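Local coordinates for thermotoga maritima TmcAL (Thermotoga maritima, PDB 5Y0T), which belongs to the HIGH nucleotidyl transferase family of the HUP clan and has a pocket that holds adenosine-5'-rp-alpha-thio-triphosphate, at residues H130-K134 and K135-F139; M266-F269 and E270-G274; L279-R282 and F283-A287. One frame throughout, in Å; residues are numbered along the deposited sequence.

Contact 1 (H130-K134 and K135-F139); sequences HEELK and KGYSF
The side chain of Glu132 lies alongside those of Lys135 and Tyr137, all pointing the same way. Toward the lysine it forms a salt bridge, but a long one: OE2 of Glu132 and NZ of Lys135 are 3.3 Å apart, which makes the hydrogen bond weak. The methylene CE of Lys135 also lies close, 3.4 Å from OE1 of Glu132. A bend at chi2 (-60°) turns the glutamate along its neighbours. Its carboxylate is nearly level with the phenol ring, the planes 18° apart, and OE1 of Glu132 approaches CD2 of Tyr137 obliquely at 3.4 Å. A second cation holds the acid, since Arg149 of helix 139-153 bridges to OE2 and also to Glu131, which probably helps to offset the charge of this buried carboxylate. Meanwhile the tyrosine ring meets Tyr145 edge to face.

The backbone forms a Schellman motif closing helix 123-134. Gly136 takes a positive phi of 99°; a side chain here would collide with the carbonyl oxygen of Lys135, and glycine has none. Its N bonds to Leu133 O at 2.8 Å, and Tyr137 N reaches back weakly to Glu132 O. A water donates to Leu133 O at 3.0 Å; its approach to Tyr137 O is doubtfully short. Apolar Leu133 sends CD2 obliquely toward the Phe139 ring, 4.4 Å from its CD1, and also rests on Ala142.

Contact 2 (M266-F269 and E270-G274); sequences MDFF and EKIHG
Glu270 carries its extended side chain past the carbonyl and methyl of Met266, one helical turn earlier. Its CB lies 3.6 Å from the carbonyl O of Met266, and CG comes closer to the same oxygen, at 3.3 Å. CG sits beside the backbone N (chi1 -73°), which is what keeps the chain near this carbonyl. At the tip the two oxygens part company. OE2 lies 3.8 Å from both the methyl CE and the carbonyl O of Met266, whose side chain crosses that of Glu270 at a slant. OE1 lies 4.0 Å from OD1 of Asp267, the two carboxylates side by side with planes 62° apart; their like charges would probably raise the proton affinity of one or the other.

Toward the C-terminal end of the short helix 266-270 the hydrogen-bond spacing tightens. Glu270 N still bonds four residues back, to Met266 O, whereas Lys271 N and Ile272 N bond only three back, to Phe268 O and Phe269 O, the spacing of a 3-10 turn. The last of these bonds, 3.0 Å from Ile272 N to Phe269 O, helps to set the isoleucine near Phe268. Its CG1 meets the ring obliquely, 3.9 Å from CE2 of Phe268, and CD1 touches CZ. A branched aliphatic chain suits this buried site, which Phe316 and Ser317 of helix 307-318 also line.

Contact 3 (L279-R282 and F283-A287); sequences LEKR and FHVCA
Leu279 and Phe283 open a run of four hydrogen bonds that mark this stretch as regular alpha helix, the body of helix 279-289. Each amide reaches the carbonyl four residues back: Phe283 N to Leu279 O at 2.9 Å, His284 N to Glu280 O, Val285 N to Lys281 O and Cys286 N to Arg282 O. The first and third are the straightest, each with an N-H...O angle of 167°.

Side-chain carbons lie close to the same carbonyl oxygens. CG2 of Val285 comes to 3.1 Å from Lys281 O. The CB of Phe283 lies 3.5 Å from Leu279 O, and CD1 of that ring is 3.6 Å from this oxygen. His284 uses only its CB here, 3.4 Å from Glu280 O, while its imidazole leads away.

Apolar packing joins Lys281 to Val285, whose side chains run side by side in the same direction. CG of Lys281 touches CG2 of Val285 at 3.9 Å; beyond it the fully extended lysine stands out from the helix and carries its amino group outward on an exposed side. The buried face instead takes hydrophobic residues: Leu279 packs on Ile310 and Leu313 of helix 307-318, and Phe283 sits among aromatic neighbours, meeting Phe275 and Phe296 edge to face.

Polar and covalent ties fasten the helix to helix 293-300. Arg282 turns its guanidinium to the end of that helix, where NE bonds to Val300 O and NH2 weakly to Cys299 O; the bend at chi3 (74°) swings it there. Cys286 forms a disulfide with Cys299. Its sulfur stands beside the backbone N (chi1 -70°), a setting that brings SG of Cys286 to 3.3 Å from the carbonyl O of Arg282.

The three contacts follow one another along the chain, and none lies on a strand of the central sheet. Contact 1 stands apart: its centre is 23 Å from that of contact 2 and 24 Å from that of contact 3, with nearest atoms about 11 and 10 Å away. Contact 2 spans helix 266-270 and the loop after it, contact 3 lies on the next helix, 279-289, and their centres are 11 Å apart. They touch directly: Glu270 CG lies 3.6 Å from Glu280 CG, and Phe269 CE1 lies 3.7 Å from Phe283 CD2. Both also pack on helix 307-318, whereas contact 1 is a surface turn joining helix 123-134 to helix 139-153.

Contact 1 (H130-K134 and K135-F139)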
loop_
_atom_site.group_PDB
_atom_site.type_symbol
_atom_site.label_atom_id
_atom_site.label_comp_id
_atom_site.label_asym_id
_atom_site.label_seq_id
_atom_site.Cartn_x
_atom_site.Cartn_y
_atom_site.Cartn_z
ATOM N N HIS A 130 20.991 13.139 30.347
ATOM C CA HIS A 130 21.107 11.691 30.434
ATOM C C HIS A 130 20.305 11.153 31.623
ATOM O O HIS A 130 19.588 10.158 31.499
ATOM C CB HIS A 130 22.575 11.290 30.548
ATOM C CG HIS A 130 22.806 9.812 30.493
ATOM N ND1 HIS A 130 21.972 8.953 29.809
ATOM C CD2 HIS A 130 23.775 9.040 31.040
ATOM C CE1 HIS A 130 22.419 7.715 29.936
ATOM N NE2 HIS A 130 23.512 7.740 30.678
ATOM N N GLU A 131 20.425 11.813 32.772
ATOM C CA GLU A 131 19.673 11.413 33.953
ATOM C C GLU A 131 18.171 11.410 33.698
ATOM O O GLU A 131 17.477 10.458 34.059
ATOM C CB GLU A 131 19.977 12.329 35.131
ATOM C CG GLU A 131 21.348 12.154 35.718
ATOM C CD GLU A 131 21.502 12.919 37.010
ATOM O OE1 GLU A 131 20.500 13.497 37.484
ATOM O OE2 GLU A 131 22.624 12.941 37.551
ATOM N N GLU A 132 17.677 12.476 33.071
ATOM C CA GLU A 132 16.247 12.608 32.803
ATOM C C GLU A 132 15.768 11.544 31.819
ATOM O O GLU A 132 14.689 10.979 31.991
ATOM C CB GLU A 132 15.919 14.004 32.276
ATOM C CG GLU A 132 16.237 15.127 33.247
ATOM C CD GLU A 132 15.465 15.017 34.555
ATOM O OE1 GLU A 132 14.284 14.617 34.512
ATOM O OE2 GLU A 132 16.035 15.334 35.621
ATOM N N LEU A 133 16.571 11.270 30.793
ATOM C CA LEU A 133 16.249 10.194 29.856
ATOM C C LEU A 133 16.214 8.850 30.584
ATOM O O LEU A 133 15.270 8.076 30.420
ATOM C CB LEU A 133 17.249 10.155 28.696
ATOM C CG LEU A 133 17.219 11.339 27.719
ATOM C CD1 LEU A 133 18.367 11.241 26.737
ATOM C CD2 LEU A 133 15.891 11.420 26.976
ATOM N N LYS A 134 17.235 8.588 31.397
ATOM C CA LYS A 134 17.276 7.384 32.233
ATOM C C LYS A 134 16.022 7.229 33.092
ATOM O O LYS A 134 15.522 6.120 33.271
ATOM C CB LYS A 134 18.499 7.397 33.146
ATOM C CG LYS A 134 19.783 6.889 32.521
ATOM C CD LYS A 134 20.733 6.368 33.602
ATOM C CE LYS A 134 20.116 5.210 34.362
ATOM N NZ LYS A 134 21.093 4.497 35.247
ATOM N N LYS A 135 15.524 8.344 33.621
ATOM C CA LYS A 135 14.311 8.349 34.440
ATOM C C LYS A 135 13.060 7.967 33.640
ATOM O O LYS A 135 11.985 7.748 34.209
ATOM C CB LYS A 135 14.105 9.726 35.088
ATOM C CG LYS A 135 14.587 9.809 36.522
ATOM C CD LYS A 135 14.061 11.039 37.244
ATOM C CE LYS A 135 14.906 12.261 36.953
ATOM N NZ LYS A 135 14.560 13.383 37.868
ATOM N N GLY A 136 13.198 7.908 32.319
ATOM C CA GLY A 136 12.113 7.471 31.463
ATOM C C GLY A 136 11.313 8.568 30.794
ATOM O O GLY A 136 10.329 8.283 30.115
ATOM N N TYR A 137 11.716 9.823 30.971
ATOM C CA TYR A 137 11.010 10.914 30.312
ATOM C C TYR A 137 11.299 10.892 28.810
ATOM O O TYR A 137 12.366 10.447 28.385
ATOM C CB TYR A 137 11.406 12.273 30.909
ATOM C CG TYR A 137 10.844 12.540 32.295
ATOM C CD1 TYR A 137 9.473 12.573 32.517
ATOM C CD2 TYR A 137 11.685 12.782 33.373
ATOM C CE1 TYR A 137 8.957 12.821 33.779
ATOM C CE2 TYR A 137 11.178 13.036 34.637
ATOM C CZ TYR A 137 9.816 13.053 34.834
ATOM O OH TYR A 137 9.313 13.298 36.091
ATOM N N SER A 138 10.340 11.362 28.016
ATOM C CA SER A 138 10.539 11.536 26.576
ATOM C C SER A 138 11.581 12.621 26.310
ATOM O O SER A 138 11.800 13.491 27.155
ATOM C CB SER A 138 9.222 11.899 25.892
ATOM O OG SER A 138 8.842 13.225 26.227
ATOM N N PHE A 139 12.217 12.583 25.142
ATOM C CA PHE A 139 13.271 13.549 24.837
ATOM C C PHE A 139 12.835 15.018 25.001
ATOM O O PHE A 139 13.559 15.801 25.617
ATOM C CB PHE A 139 13.829 13.344 23.423
ATOM C CG PHE A 139 14.894 14.337 23.067
ATOM C CD1 PHE A 139 16.192 14.168 23.520
ATOM C CD2 PHE A 139 14.591 15.465 22.317
ATOM C CE1 PHE A 139 17.175 15.097 23.209
ATOM C CE2 PHE A 139 15.566 16.394 22.006
ATOM C CZ PHE A 139 16.862 16.207 22.457
HETATM O O HOH W 1 13.353 8.160 28.144
#

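Contact 2 (M266-F269 and E270-G274)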
loop_
_atom_site.group_PDB
_atom_site.type_symbol
_atom_site.label_atom_id
_atom_site.label_comp_id
_atom_site.label_asym_id
_atom_site.label_seq_id
_atom_site.Cartn_x
_atom_site.Cartn_y
_atom_site.Cartn_z
ATOM N N MET A 266 5.800 -6.657 11.651
ATOM C CA MET A 266 6.568 -5.817 12.562
ATOM C C MET A 266 7.961 -5.541 12.020
ATOM O O MET A 266 8.507 -4.447 12.230
ATOM C CB MET A 266 6.649 -6.458 13.949
ATOM C CG MET A 266 5.531 -6.010 14.869
ATOM S SD MET A 266 5.647 -6.768 16.503
ATOM C CE MET A 266 7.157 -6.024 17.114
ATOM N N ASP A 267 8.513 -6.527 11.308
ATOM C CA ASP A 267 9.816 -6.392 10.652
ATOM C C ASP A 267 9.861 -5.166 9.749
ATOM O O ASP A 267 10.870 -4.468 9.688
ATOM C CB ASP A 267 10.154 -7.640 9.827
ATOM C CG ASP A 267 10.435 -8.854 10.695
ATOM O OD1 ASP A 267 10.624 -8.681 11.920
ATOM O OD2 ASP A 267 10.475 -9.981 10.151
ATOM N N PHE A 268 8.761 -4.910 9.047
ATOM C CA PHE A 268 8.689 -3.749 8.184
ATOM C C PHE A 268 8.771 -2.466 9.003
ATOM O O PHE A 268 9.587 -1.598 8.703
ATOM C CB PHE A 268 7.405 -3.782 7.336
ATOM C CG PHE A 268 7.114 -2.497 6.641
ATOM C CD1 PHE A 268 7.641 -2.242 5.386
ATOM C CD2 PHE A 268 6.311 -1.539 7.235
ATOM C CE1 PHE A 268 7.375 -1.056 4.740
ATOM C CE2 PHE A 268 6.057 -0.345 6.590
ATOM C CZ PHE A 268 6.582 -0.104 5.349
ATOM N N PHE A 269 7.928 -2.327 10.022
ATOM C CA PHE A 269 7.884 -1.071 10.786
ATOM C C PHE A 269 9.199 -0.789 11.522
ATOM O O PHE A 269 9.580 0.370 11.691
ATOM C CB PHE A 269 6.714 -1.068 11.782
ATOM C CG PHE A 269 5.356 -1.138 11.123
ATOM C CD1 PHE A 269 4.856 -0.058 10.402
ATOM C CD2 PHE A 269 4.580 -2.285 11.228
ATOM C CE1 PHE A 269 3.616 -0.119 9.793
ATOM C CE2 PHE A 269 3.337 -2.359 10.612
ATOM C CZ PHE A 269 2.848 -1.282 9.900
ATOM N N GLU A 270 9.899 -1.839 11.938
ATOM C CA GLU A 270 11.195 -1.673 12.611
ATOM C C GLU A 270 12.227 -0.934 11.742
ATOM O O GLU A 270 13.139 -0.292 12.258
ATOM C CB GLU A 270 11.753 -3.038 13.050
ATOM C CG GLU A 270 11.008 -3.617 14.234
ATOM C CD GLU A 270 11.262 -5.102 14.457
ATOM O OE1 GLU A 270 12.228 -5.649 13.882
ATOM O OE2 GLU A 270 10.482 -5.721 15.212
ATOM N N LYS A 271 12.073 -1.007 10.428
ATOM C CA LYS A 271 12.992 -0.318 9.526
ATOM C C LYS A 271 12.589 1.127 9.240
ATOM O O LYS A 271 13.355 1.884 8.631
ATOM C CB LYS A 271 13.098 -1.068 8.206
ATOM C CG LYS A 271 13.593 -2.501 8.330
ATOM C CD LYS A 271 13.440 -3.206 6.987
ATOM C CE LYS A 271 13.501 -4.721 7.113
ATOM N NZ LYS A 271 13.014 -5.347 5.846
ATOM N N ILE A 272 11.386 1.511 9.655
ATOM C CA ILE A 272 10.872 2.838 9.323
ATOM C C ILE A 272 11.339 3.862 10.366
ATOM O O ILE A 272 11.372 3.573 11.564
ATOM C CB ILE A 272 9.329 2.827 9.219
ATOM C CG1 ILE A 272 8.878 1.891 8.085
ATOM C CG2 ILE A 272 8.774 4.237 9.004
ATOM C CD1 ILE A 272 9.375 2.305 6.674
ATOM N N HIS A 273 11.732 5.045 9.899
ATOM C CA HIS A 273 12.254 6.063 10.795
ATOM C C HIS A 273 11.224 6.458 11.834
ATOM O O HIS A 273 10.053 6.649 11.505
ATOM C CB HIS A 273 12.692 7.315 10.034
ATOM C CG HIS A 273 13.148 8.417 10.941
ATOM N ND1 HIS A 273 14.367 8.388 11.583
ATOM C CD2 HIS A 273 12.522 9.538 11.370
ATOM C CE1 HIS A 273 14.484 9.458 12.349
ATOM N NE2 HIS A 273 13.382 10.177 12.231
ATOM N N GLY A 274 11.666 6.586 13.081
ATOM C CA GLY A 274 10.805 7.055 14.151
ATOM C C GLY A 274 10.153 5.960 14.978
ATOM O O GLY A 274 9.513 6.244 15.981
#

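Contact 3 (L279-R282 and F283-A287)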
loop_
_atom_site.group_PDB
_atom_site.type_symbol
_atom_site.label_atom_id
_atom_site.label_comp_id
_atom_site.label_asym_id
_atom_site.label_seq_id
_atom_site.Cartn_x
_atom_site.Cartn_y
_atom_site.Cartn_z
ATOM N N LEU A 279 6.303 0.892 19.385
ATOM C CA LEU A 279 5.347 1.393 18.399
ATOM C C LEU A 279 5.133 0.432 17.234
ATOM O O LEU A 279 4.084 0.474 16.584
ATOM C CB LEU A 279 5.793 2.758 17.863
ATOM C CG LEU A 279 5.390 3.915 18.780
ATOM C CD1 LEU A 279 6.237 5.156 18.533
ATOM C CD2 LEU A 279 3.913 4.236 18.592
ATOM N N GLU A 280 6.117 -0.419 16.955
ATOM C CA GLU A 280 5.976 -1.368 15.857
ATOM C C GLU A 280 4.817 -2.299 16.163
ATOM O O GLU A 280 3.934 -2.505 15.315
ATOM C CB GLU A 280 7.261 -2.170 15.623
ATOM C CG GLU A 280 8.471 -1.329 15.237
ATOM C CD GLU A 280 9.295 -0.900 16.447
ATOM O OE1 GLU A 280 8.759 -0.920 17.573
ATOM O OE2 GLU A 280 10.479 -0.548 16.274
ATOM N N LYS A 281 4.805 -2.830 17.383
ATOM C CA LYS A 281 3.750 -3.753 17.807
ATOM C C LYS A 281 2.400 -3.054 17.853
ATOM O O LYS A 281 1.388 -3.633 17.473
ATOM C CB LYS A 281 4.070 -4.375 19.178
ATOM C CG LYS A 281 3.049 -5.414 19.641
ATOM C CD LYS A 281 3.497 -6.115 20.928
ATOM C CE LYS A 281 2.552 -7.251 21.314
ATOM N NZ LYS A 281 2.981 -7.921 22.589
ATOM N N ARG A 282 2.384 -1.800 18.294
ATOM C CA ARG A 282 1.131 -1.053 18.360
ATOM C C ARG A 282 0.558 -0.812 16.956
ATOM O O ARG A 282 -0.649 -0.963 16.741
ATOM C CB ARG A 282 1.335 0.276 19.111
ATOM C CG ARG A 282 1.726 0.069 20.590
ATOM C CD ARG A 282 1.866 1.385 21.336
ATOM N NE ARG A 282 0.565 1.980 21.613
ATOM C CZ ARG A 282 -0.136 1.754 22.717
ATOM N NH1 ARG A 282 0.347 0.950 23.660
ATOM N NH2 ARG A 282 -1.317 2.337 22.881
ATOM N N PHE A 283 1.410 -0.443 16.004
ATOM C CA PHE A 283 0.947 -0.286 14.622
ATOM C C PHE A 283 0.409 -1.620 14.101
ATOM O O PHE A 283 -0.656 -1.670 13.502
ATOM C CB PHE A 283 2.066 0.217 13.695
ATOM C CG PHE A 283 2.007 1.696 13.403
ATOM C CD1 PHE A 283 2.107 2.620 14.431
ATOM C CD2 PHE A 283 1.867 2.165 12.094
ATOM C CE1 PHE A 283 2.069 3.987 14.174
ATOM C CE2 PHE A 283 1.829 3.533 11.825
ATOM C CZ PHE A 283 1.923 4.446 12.860
ATOM N N HIS A 284 1.143 -2.696 14.359
ATOM C CA HIS A 284 0.784 -4.009 13.834
ATOM C C HIS A 284 -0.552 -4.502 14.381
ATOM O O HIS A 284 -1.420 -4.956 13.622
ATOM C CB HIS A 284 1.886 -5.019 14.152
ATOM C CG HIS A 284 1.691 -6.352 13.496
ATOM N ND1 HIS A 284 1.085 -7.415 14.133
ATOM C CD2 HIS A 284 2.016 -6.791 12.256
ATOM C CE1 HIS A 284 1.051 -8.454 13.317
ATOM N NE2 HIS A 284 1.614 -8.102 12.173
ATOM N N VAL A 285 -0.706 -4.416 15.703
ATOM C CA VAL A 285 -1.912 -4.889 16.372
ATOM C C VAL A 285 -3.110 -3.989 16.070
ATOM O O VAL A 285 -4.176 -4.480 15.715
ATOM C CB VAL A 285 -1.706 -4.984 17.902
ATOM C CG1 VAL A 285 -2.988 -5.440 18.599
ATOM C CG2 VAL A 285 -0.569 -5.942 18.227
ATOM N N CYS A 286 -2.934 -2.672 16.191
ATOM C CA CYS A 286 -4.058 -1.759 15.991
ATOM C C CYS A 286 -4.577 -1.779 14.559
ATOM O O CYS A 286 -5.773 -1.588 14.325
ATOM C CB CYS A 286 -3.673 -0.329 16.381
ATOM S SG CYS A 286 -3.458 -0.140 18.176
ATOM N N ALA A 287 -3.684 -2.012 13.602
ATOM C CA ALA A 287 -4.094 -2.079 12.197
ATOM C C ALA A 287 -5.063 -3.239 11.970
ATOM O O ALA A 287 -6.001 -3.143 11.181
ATOM C CB ALA A 287 -2.880 -2.221 11.292
#